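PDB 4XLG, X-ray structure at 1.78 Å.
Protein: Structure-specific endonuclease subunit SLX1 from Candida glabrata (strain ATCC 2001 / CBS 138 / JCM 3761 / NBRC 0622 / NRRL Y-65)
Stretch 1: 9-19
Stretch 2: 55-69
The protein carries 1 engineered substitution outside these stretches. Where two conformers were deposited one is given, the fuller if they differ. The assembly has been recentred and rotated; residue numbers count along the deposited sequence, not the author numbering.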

ATOM      1  N   ASP B   9       5.432  -3.618   7.673  1.00 23.06           N
ATOM      2  CA  ASP B   9       6.248  -4.582   6.944  1.00 21.74           C
ATOM      3  C   ASP B   9       5.412  -5.321   5.918  1.00 22.15           C
ATOM      4  O   ASP B   9       5.875  -5.606   4.830  1.00 23.48           O
ATOM      5  CB  ASP B   9       6.893  -5.600   7.932  1.00 23.02           C
ATOM      6  CG  ASP B   9       7.763  -4.902   8.973  1.00 23.71           C
ATOM      7  OD1 ASP B   9       8.310  -3.782   8.709  1.00 24.79           O
ATOM      8  OD2 ASP B   9       7.874  -5.414  10.087  1.00 25.11           O
ATOM      9  N   PHE B  10       4.213  -5.718   6.321  1.00 21.33           N
ATOM     10  CA  PHE B  10       3.269  -6.347   5.419  1.00 20.68           C
ATOM     11  C   PHE B  10       1.868  -5.995   5.836  1.00 21.10           C
ATOM     12  O   PHE B  10       1.528  -6.114   7.008  1.00 21.59           O
ATOM     13  CB  PHE B  10       3.436  -7.900   5.442  1.00 21.25           C
ATOM     14  CG  PHE B  10       2.572  -8.598   4.381  1.00 20.59           C
ATOM     15  CD1 PHE B  10       1.225  -8.910   4.616  1.00 22.86           C
ATOM     16  CD2 PHE B  10       3.122  -8.841   3.141  1.00 21.75           C
ATOM     17  CE1 PHE B  10       0.408  -9.508   3.578  1.00 22.53           C
ATOM     18  CE2 PHE B  10       2.344  -9.476   2.095  1.00 22.65           C
ATOM     19  CZ  PHE B  10       0.996  -9.801   2.329  1.00 22.88           C
ATOM     20  N   TYR B  11       1.032  -5.547   4.896  1.00 19.86           N
ATOM     21  CA  TYR B  11      -0.378  -5.401   5.260  1.00 19.98           C
ATOM     22  C   TYR B  11      -1.100  -5.652   3.942  1.00 22.47           C
ATOM     23  O   TYR B  11      -0.795  -4.985   2.930  1.00 20.87           O
ATOM     24  CB  TYR B  11      -0.705  -3.987   5.848  1.00 19.71           C
ATOM     25  CG  TYR B  11      -1.742  -4.099   6.963  1.00 20.10           C
ATOM     26  CD1 TYR B  11      -3.111  -4.444   6.654  1.00 23.74           C
ATOM     27  CD2 TYR B  11      -1.369  -3.978   8.286  1.00 22.71           C
ATOM     28  CE1 TYR B  11      -4.049  -4.614   7.702  1.00 20.19           C
ATOM     29  CE2 TYR B  11      -2.287  -4.125   9.316  1.00 23.61           C
ATOM     30  CZ  TYR B  11      -3.609  -4.467   8.999  1.00 22.13           C
ATOM     31  OH  TYR B  11      -4.490  -4.622  10.050  1.00 26.74           O
ATOM     32  N   GLY B  12      -2.053  -6.585   3.938  1.00 20.20           N
ATOM     33  CA  GLY B  12      -2.633  -6.952   2.658  1.00 18.94           C
ATOM     34  C   GLY B  12      -4.140  -7.115   2.805  1.00 22.02           C
ATOM     35  O   GLY B  12      -4.655  -7.416   3.886  1.00 24.34           O
ATOM     36  N   CYS B  13      -4.827  -6.890   1.690  1.00 19.72           N
ATOM     37  CA  CYS B  13      -6.272  -7.156   1.575  0.74 21.12           C
ATOM     38  C   CYS B  13      -6.439  -8.393   0.707  1.00 20.60           C
ATOM     39  O   CYS B  13      -6.030  -8.378  -0.448  1.00 22.09           O
ATOM     40  CB  CYS B  13      -7.016  -6.012   0.886  0.74 22.82           C
ATOM     41  SG  CYS B  13      -7.166  -4.513   1.843  0.74 23.07           S
ATOM     42  N   TYR B  14      -7.082  -9.422   1.255  1.00 20.51           N
ATOM     43  CA  TYR B  14      -7.128 -10.738   0.611  1.00 19.60           C
ATOM     44  C   TYR B  14      -8.515 -11.104   0.187  1.00 18.74           C
ATOM     45  O   TYR B  14      -9.527 -10.642   0.734  1.00 20.40           O
ATOM     46  CB  TYR B  14      -6.580 -11.845   1.545  1.00 18.53           C
ATOM     47  CG  TYR B  14      -7.286 -11.887   2.930  1.00 20.55           C
ATOM     48  CD1 TYR B  14      -8.448 -12.658   3.134  1.00 19.68           C
ATOM     49  CD2 TYR B  14      -6.780 -11.117   4.022  1.00 17.45           C
ATOM     50  CE1 TYR B  14      -9.079 -12.697   4.383  1.00 19.78           C
ATOM     51  CE2 TYR B  14      -7.385 -11.176   5.298  1.00 20.09           C
ATOM     52  CZ  TYR B  14      -8.560 -11.984   5.438  1.00 17.82           C
ATOM     53  OH  TYR B  14      -9.172 -12.013   6.648  1.00 20.85           O
ATOM     54  N   LEU B  15      -8.540 -11.961  -0.845  1.00 18.68           N
ATOM     55  CA  LEU B  15      -9.805 -12.556  -1.300  1.00 20.42           C
ATOM     56  C   LEU B  15      -9.733 -14.075  -1.083  1.00 20.00           C
ATOM     57  O   LEU B  15      -8.764 -14.722  -1.532  1.00 19.36           O
ATOM     58  CB  LEU B  15     -10.015 -12.243  -2.791  1.00 20.56           C
ATOM     59  CG  LEU B  15     -11.235 -12.931  -3.443  1.00 22.31           C
ATOM     60  CD1 LEU B  15     -12.560 -12.437  -2.805  1.00 24.54           C
ATOM     61  CD2 LEU B  15     -11.211 -12.719  -4.981  1.00 21.98           C
ATOM     62  N   LEU B  16     -10.715 -14.606  -0.359  1.00 20.32           N
ATOM     63  CA  LEU B  16     -10.813 -16.060  -0.137  1.00 20.74           C
ATOM     64  C   LEU B  16     -11.930 -16.573  -1.014  1.00 19.35           C
ATOM     65  O   LEU B  16     -12.912 -15.888  -1.231  1.00 20.79           O
ATOM     66  CB  LEU B  16     -11.168 -16.409   1.318  1.00 18.60           C
ATOM     67  CG  LEU B  16     -10.320 -15.755   2.419  1.00 17.57           C
ATOM     68  CD1 LEU B  16     -10.878 -16.302   3.816  1.00 21.64           C
ATOM     69  CD2 LEU B  16      -8.803 -16.091   2.171  1.00 17.56           C
ATOM     70  N   GLN B  17     -11.753 -17.794  -1.497  1.00 19.02           N
ATOM     71  CA  GLN B  17     -12.805 -18.506  -2.192  1.00 18.37           C
ATOM     72  C   GLN B  17     -12.930 -19.864  -1.531  1.00 19.11           C
ATOM     73  O   GLN B  17     -11.954 -20.581  -1.421  1.00 20.13           O
ATOM     74  CB  GLN B  17     -12.444 -18.661  -3.670  1.00 18.77           C
ATOM     75  CG  GLN B  17     -13.583 -19.420  -4.475  1.00 20.40           C
ATOM     76  CD  GLN B  17     -13.235 -19.539  -5.973  1.00 24.48           C
ATOM     77  OE1 GLN B  17     -12.097 -19.264  -6.392  1.00 24.92           O
ATOM     78  NE2 GLN B  17     -14.205 -19.955  -6.755  1.00 25.00           N
ATOM     79  N   SER B  18     -14.132 -20.223  -1.088  1.00 19.23           N
ATOM     80  CA  SER B  18     -14.291 -21.539  -0.447  1.00 19.93           C
ATOM     81  C   SER B  18     -13.873 -22.660  -1.406  1.00 22.15           C
ATOM     82  O   SER B  18     -14.226 -22.659  -2.624  1.00 19.92           O
ATOM     83  CB  SER B  18     -15.761 -21.713   0.005  1.00 20.38           C
ATOM     84  OG  SER B  18     -15.968 -23.068   0.440  1.00 21.22           O
ATOM     85  N   ILE B  19     -13.145 -23.656  -0.894  1.00 19.11           N
ATOM     86  CA  ILE B  19     -12.758 -24.739  -1.818  1.00 19.49           C
ATOM     87  C   ILE B  19     -13.937 -25.593  -2.240  1.00 21.45           C
ATOM     88  O   ILE B  19     -14.104 -25.898  -3.420  1.00 21.01           O
ATOM     89  CB  ILE B  19     -11.614 -25.590  -1.156  1.00 19.22           C
ATOM     90  CG1 ILE B  19     -10.398 -24.651  -1.050  1.00 18.97           C
ATOM     91  CG2 ILE B  19     -11.261 -26.851  -1.993  1.00 19.84           C
ATOM     92  CD1 ILE B  19      -9.337 -25.182   0.022  1.00 20.37           C
ATOM     93  N   ASP B  55     -20.151 -26.463   7.672  1.00 34.82           N
ATOM     94  CA  ASP B  55     -21.105 -26.754   6.595  1.00 35.38           C
ATOM     95  C   ASP B  55     -20.377 -26.947   5.263  1.00 29.75           C
ATOM     96  O   ASP B  55     -21.019 -27.008   4.218  1.00 28.91           O
ATOM     97  CB  ASP B  55     -22.142 -25.646   6.483  1.00 32.31           C
ATOM     98  CG  ASP B  55     -21.579 -24.347   5.913  1.00 34.27           C
ATOM     99  OD1 ASP B  55     -20.361 -24.145   5.778  1.00 29.53           O
ATOM    100  OD2 ASP B  55     -22.407 -23.478   5.579  1.00 41.93           O
ATOM    101  N   GLY B  56     -19.061 -27.085   5.334  1.00 25.51           N
ATOM    102  CA  GLY B  56     -18.197 -27.228   4.172  1.00 24.48           C
ATOM    103  C   GLY B  56     -17.695 -25.913   3.567  1.00 23.36           C
ATOM    104  O   GLY B  56     -16.965 -25.935   2.585  1.00 27.54           O
ATOM    105  N   THR B  57     -18.057 -24.762   4.130  1.00 22.47           N
ATOM    106  CA  THR B  57     -17.469 -23.509   3.643  1.00 21.60           C
ATOM    107  C   THR B  57     -15.943 -23.510   3.869  1.00 22.52           C
ATOM    108  O   THR B  57     -15.151 -23.235   2.956  1.00 22.00           O
ATOM    109  CB  THR B  57     -18.066 -22.303   4.344  1.00 24.37           C
ATOM    110  OG1 THR B  57     -19.470 -22.274   4.049  1.00 27.61           O
ATOM    111  CG2 THR B  57     -17.477 -21.042   3.798  1.00 28.15           C
ATOM    112  N   ARG B  58     -15.534 -23.836   5.085  1.00 24.70           N
ATOM    113  CA  ARG B  58     -14.106 -24.158   5.318  1.00 20.07           C
ATOM    114  C   ARG B  58     -13.727 -25.546   4.765  1.00 20.12           C
ATOM    115  O   ARG B  58     -14.514 -26.502   4.814  1.00 23.23           O
ATOM    116  CB  ARG B  58     -13.846 -24.138   6.831  1.00 20.30           C
ATOM    117  CG  ARG B  58     -14.116 -22.786   7.461  1.00 23.13           C
ATOM    118  CD  ARG B  58     -14.105 -23.097   8.974  1.00 26.23           C
ATOM    119  NE  ARG B  58     -14.262 -21.906   9.762  1.00 35.60           N
ATOM    120  CZ  ARG B  58     -15.434 -21.381  10.116  1.00 41.76           C
ATOM    121  NH1 ARG B  58     -16.574 -21.927   9.672  1.00 42.01           N
ATOM    122  NH2 ARG B  58     -15.452 -20.317  10.912  1.00 38.87           N
ATOM    123  N   PRO B  59     -12.494 -25.689   4.269  1.00 19.97           N
ATOM    124  CA  PRO B  59     -11.481 -24.628   4.229  1.00 19.04           C
ATOM    125  C   PRO B  59     -11.618 -23.665   3.051  1.00 19.60           C
ATOM    126  O   PRO B  59     -12.129 -24.047   1.961  1.00 19.33           O
ATOM    127  CB  PRO B  59     -10.140 -25.419   4.054  1.00 19.23           C
ATOM    128  CG  PRO B  59     -10.571 -26.721   3.356  1.00 22.56           C
ATOM    129  CD  PRO B  59     -11.982 -27.032   3.873  1.00 20.55           C
ATOM    130  N   TRP B  60     -11.078 -22.487   3.260  1.00 19.46           N
ATOM    131  CA  TRP B  60     -10.994 -21.451   2.247  1.00 20.53           C
ATOM    132  C   TRP B  60      -9.670 -21.552   1.525  1.00 22.51           C
ATOM    133  O   TRP B  60      -8.640 -21.820   2.150  1.00 21.87           O
ATOM    134  CB  TRP B  60     -11.048 -20.067   2.924  1.00 18.97           C
ATOM    135  CG  TRP B  60     -12.297 -19.739   3.638  1.00 20.47           C
ATOM    136  CD1 TRP B  60     -12.537 -19.883   4.996  1.00 21.83           C
ATOM    137  CD2 TRP B  60     -13.444 -19.106   3.089  1.00 22.28           C
ATOM    138  NE1 TRP B  60     -13.789 -19.384   5.299  1.00 21.72           N
ATOM    139  CE2 TRP B  60     -14.353 -18.882   4.151  1.00 22.45           C
ATOM    140  CE3 TRP B  60     -13.789 -18.695   1.794  1.00 20.21           C
ATOM    141  CZ2 TRP B  60     -15.595 -18.255   3.964  1.00 22.43           C
ATOM    142  CZ3 TRP B  60     -15.030 -18.062   1.594  1.00 19.10           C
ATOM    143  CH2 TRP B  60     -15.920 -17.851   2.667  1.00 22.63           C
ATOM    144  N   GLU B  61      -9.657 -21.195   0.242  1.00 20.28           N
ATOM    145  CA  GLU B  61      -8.398 -20.959  -0.495  1.00 17.62           C
ATOM    146  C   GLU B  61      -8.147 -19.446  -0.569  1.00 21.03           C
ATOM    147  O   GLU B  61      -9.063 -18.706  -0.922  1.00 19.96           O
ATOM    148  CB  GLU B  61      -8.521 -21.521  -1.959  1.00 18.55           C
ATOM    149  CG  GLU B  61      -7.253 -21.260  -2.809  1.00 21.10           C
ATOM    150  CD  GLU B  61      -7.478 -21.577  -4.292  1.00 23.56           C
ATOM    151  OE1 GLU B  61      -8.637 -21.811  -4.708  1.00 22.88           O
ATOM    152  OE2 GLU B  61      -6.467 -21.589  -5.046  1.00 23.69           O
ATOM    153  N   MET B  62      -6.952 -18.971  -0.183  1.00 18.87           N
ATOM    154  CA  MET B  62      -6.672 -17.547  -0.415  1.00 18.05           C
ATOM    155  C   MET B  62      -6.253 -17.420  -1.875  1.00 18.12           C
ATOM    156  O   MET B  62      -5.187 -17.869  -2.244  1.00 20.13           O
ATOM    157  CB  MET B  62      -5.576 -17.039   0.545  1.00 19.70           C
ATOM    158  CG  MET B  62      -5.335 -15.499   0.342  1.00 19.16           C
ATOM    159  SD  MET B  62      -4.129 -14.878   1.554  1.00 22.07           S
ATOM    160  CE  MET B  62      -5.087 -15.021   3.062  1.00 20.22           C
ATOM    161  N   VAL B  63      -7.081 -16.790  -2.717  1.00 19.70           N
ATOM    162  CA  VAL B  63      -6.734 -16.816  -4.126  1.00 20.96           C
ATOM    163  C   VAL B  63      -5.928 -15.607  -4.592  1.00 19.96           C
ATOM    164  O   VAL B  63      -5.229 -15.668  -5.629  1.00 21.88           O
ATOM    165  CB  VAL B  63      -8.023 -16.950  -5.022  1.00 17.87           C
ATOM    166  CG1 VAL B  63      -8.695 -18.345  -4.742  1.00 22.46           C
ATOM    167  CG2 VAL B  63      -9.055 -15.802  -4.824  1.00 20.08           C
ATOM    168  N   ALA B  64      -6.039 -14.502  -3.852  1.00 20.18           N
ATOM    169  CA  ALA B  64      -5.322 -13.268  -4.235  1.00 23.91           C
ATOM    170  C   ALA B  64      -5.115 -12.409  -3.010  1.00 22.56           C
ATOM    171  O   ALA B  64      -5.890 -12.479  -2.052  1.00 21.90           O
ATOM    172  CB  ALA B  64      -6.098 -12.456  -5.308  1.00 23.11           C
ATOM    173  N   ILE B  65      -4.080 -11.574  -3.053  1.00 20.72           N
ATOM    174  CA  ILE B  65      -3.935 -10.599  -1.978  1.00 19.01           C
ATOM    175  C   ILE B  65      -3.296  -9.341  -2.617  1.00 20.80           C
ATOM    176  O   ILE B  65      -2.431  -9.455  -3.496  1.00 21.79           O
ATOM    177  CB  ILE B  65      -3.099 -11.153  -0.782  1.00 20.18           C
ATOM    178  CG1 ILE B  65      -3.131 -10.154   0.414  1.00 18.48           C
ATOM    179  CG2 ILE B  65      -1.618 -11.510  -1.203  1.00 22.63           C
ATOM    180  CD1 ILE B  65      -2.603 -10.914   1.717  1.00 20.92           C
ATOM    181  N   VAL B  66      -3.776  -8.180  -2.198  1.00 20.46           N
ATOM    182  CA  VAL B  66      -3.227  -6.890  -2.618  1.00 22.50           C
ATOM    183  C   VAL B  66      -2.437  -6.414  -1.424  1.00 20.52           C
ATOM    184  O   VAL B  66      -3.000  -6.333  -0.322  1.00 21.99           O
ATOM    185  CB  VAL B  66      -4.338  -5.892  -2.946  1.00 25.03           C
ATOM    186  CG1 VAL B  66      -3.781  -4.444  -3.286  1.00 21.97           C
ATOM    187  CG2 VAL B  66      -5.231  -6.444  -4.128  1.00 23.54           C
ATOM    188  N   TYR B  67      -1.150  -6.117  -1.607  1.00 21.05           N
ATOM    189  CA  TYR B  67      -0.388  -5.683  -0.432  1.00 22.00           C
ATOM    190  C   TYR B  67       0.515  -4.504  -0.832  1.00 23.67           C
ATOM    191  O   TYR B  67       0.448  -4.019  -1.974  1.00 23.38           O
ATOM    192  CB  TYR B  67       0.414  -6.866   0.172  1.00 20.25           C
ATOM    193  CG  TYR B  67       1.517  -7.432  -0.716  1.00 21.44           C
ATOM    194  CD1 TYR B  67       1.227  -8.333  -1.752  1.00 23.68           C
ATOM    195  CD2 TYR B  67       2.864  -7.082  -0.484  1.00 23.81           C
ATOM    196  CE1 TYR B  67       2.236  -8.860  -2.549  1.00 25.09           C
ATOM    197  CE2 TYR B  67       3.885  -7.620  -1.292  1.00 25.35           C
ATOM    198  CZ  TYR B  67       3.552  -8.522  -2.311  1.00 26.37           C
ATOM    199  OH  TYR B  67       4.560  -9.028  -3.100  1.00 27.52           O
ATOM    200  N   GLY B  68       1.267  -4.000   0.125  1.00 22.98           N
ATOM    201  CA  GLY B  68       2.077  -2.785  -0.105  1.00 24.39           C
ATOM    202  C   GLY B  68       1.422  -1.541   0.484  1.00 23.67           C
ATOM    203  O   GLY B  68       1.868  -0.417   0.196  1.00 23.72           O
ATOM    204  N   PHE B  69       0.363  -1.705   1.296  1.00 21.66           N
ATOM    205  CA  PHE B  69      -0.338  -0.543   1.856  1.00 23.01           C
ATOM    206  C   PHE B  69       0.531   0.256   2.817  1.00 23.16           C
ATOM    207  O   PHE B  69       1.291  -0.326   3.577  1.00 24.55           O
ATOM    208  CB  PHE B  69      -1.604  -0.988   2.586  1.00 21.60           C
ATOM    209  CG  PHE B  69      -2.676  -1.470   1.626  1.00 20.07           C
ATOM    210  CD1 PHE B  69      -3.452  -0.534   0.952  1.00 22.81           C
ATOM    211  CD2 PHE B  69      -2.844  -2.821   1.353  1.00 23.54           C
ATOM    212  CE1 PHE B  69      -4.422  -0.926   0.022  1.00 21.37           C
ATOM    213  CE2 PHE B  69      -3.820  -3.230   0.435  1.00 24.70           C
ATOM    214  CZ  PHE B  69      -4.624  -2.279  -0.229  1.00 23.09           C
TER
HETATM  215  O   HOH W   1       2.575  -4.736   2.531  1.00 21.39           O
HETATM  216  O   HOH W   2      -9.928 -20.965  -6.969  1.00 23.29           O
HETATM  217  O   HOH W   3     -11.225 -22.329  -3.985  1.00 27.76           O

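Residues 12-18 and 60-67 pair as antiparallel strands, their axes approaching to 4.4 Å, and the two stretches together bury 1097 Å². Reciprocal backbone hydrogen bonds set the register: Cys13 N to Val66 O (2.8 Å) and Val66 N to Cys13 O (2.9 Å), then, further along, Gln17 N to Glu61 O and Glu61 N to Gln17 O (both 2.9 Å). Between them a beta bulge shifts the register by one residue. Leu15 N donates to Ala64 O (3.0 Å), but Leu15 O accepts from Val63 N (2.9 Å), so at the bulge Leu15 O is met by Val63 N while Leu15 N stays paired with Ala64 O.

Leu16 covers the largest area. Leu16 CB lies 3.5 Å from Trp60 CE3, and Leu16 CD1 sits over the face of the indole, 3.9 Å from the centroid of the Trp60 five-membered ring, a CH-pi contact. With chi1 m and chi2 t, the same side chain brings Leu16 CD2 to 3.7 Å from Met62 CB, so a branched aliphatic residue can engage both neighbours. Trp60, nearly equal in covered area, extends its broad ring system across to the partner strand; Trp60 CE3 also comes within 3.3 Å of Ser18 N.

Ile19 fastens the end of the pairing. Ile19 N donates to Pro59 O (3.1 Å), while Ile19 CD1 packs 3.9 Å from Pro59 CG and Ile19 CG1 lies 3.8 Å from Glu61 CB. Next to it, the small Ser18 side chain uses OG to donate to Thr57 O (2.7 Å), tying the loop before the strand to its partner.

At the other end, the Phe10 and Tyr67 rings lie near parallel but slid apart, with CE2 of Phe10 3.6 Å from CD2 of Tyr67. Gly12 suits its tight place against Ile65: a CB there would lie 2.8 Å from Ile65 CD1, a clash. Water 1 accepts from both Tyr11 N (2.9 Å) and Gly68 N (2.8 Å), bridging the stretches.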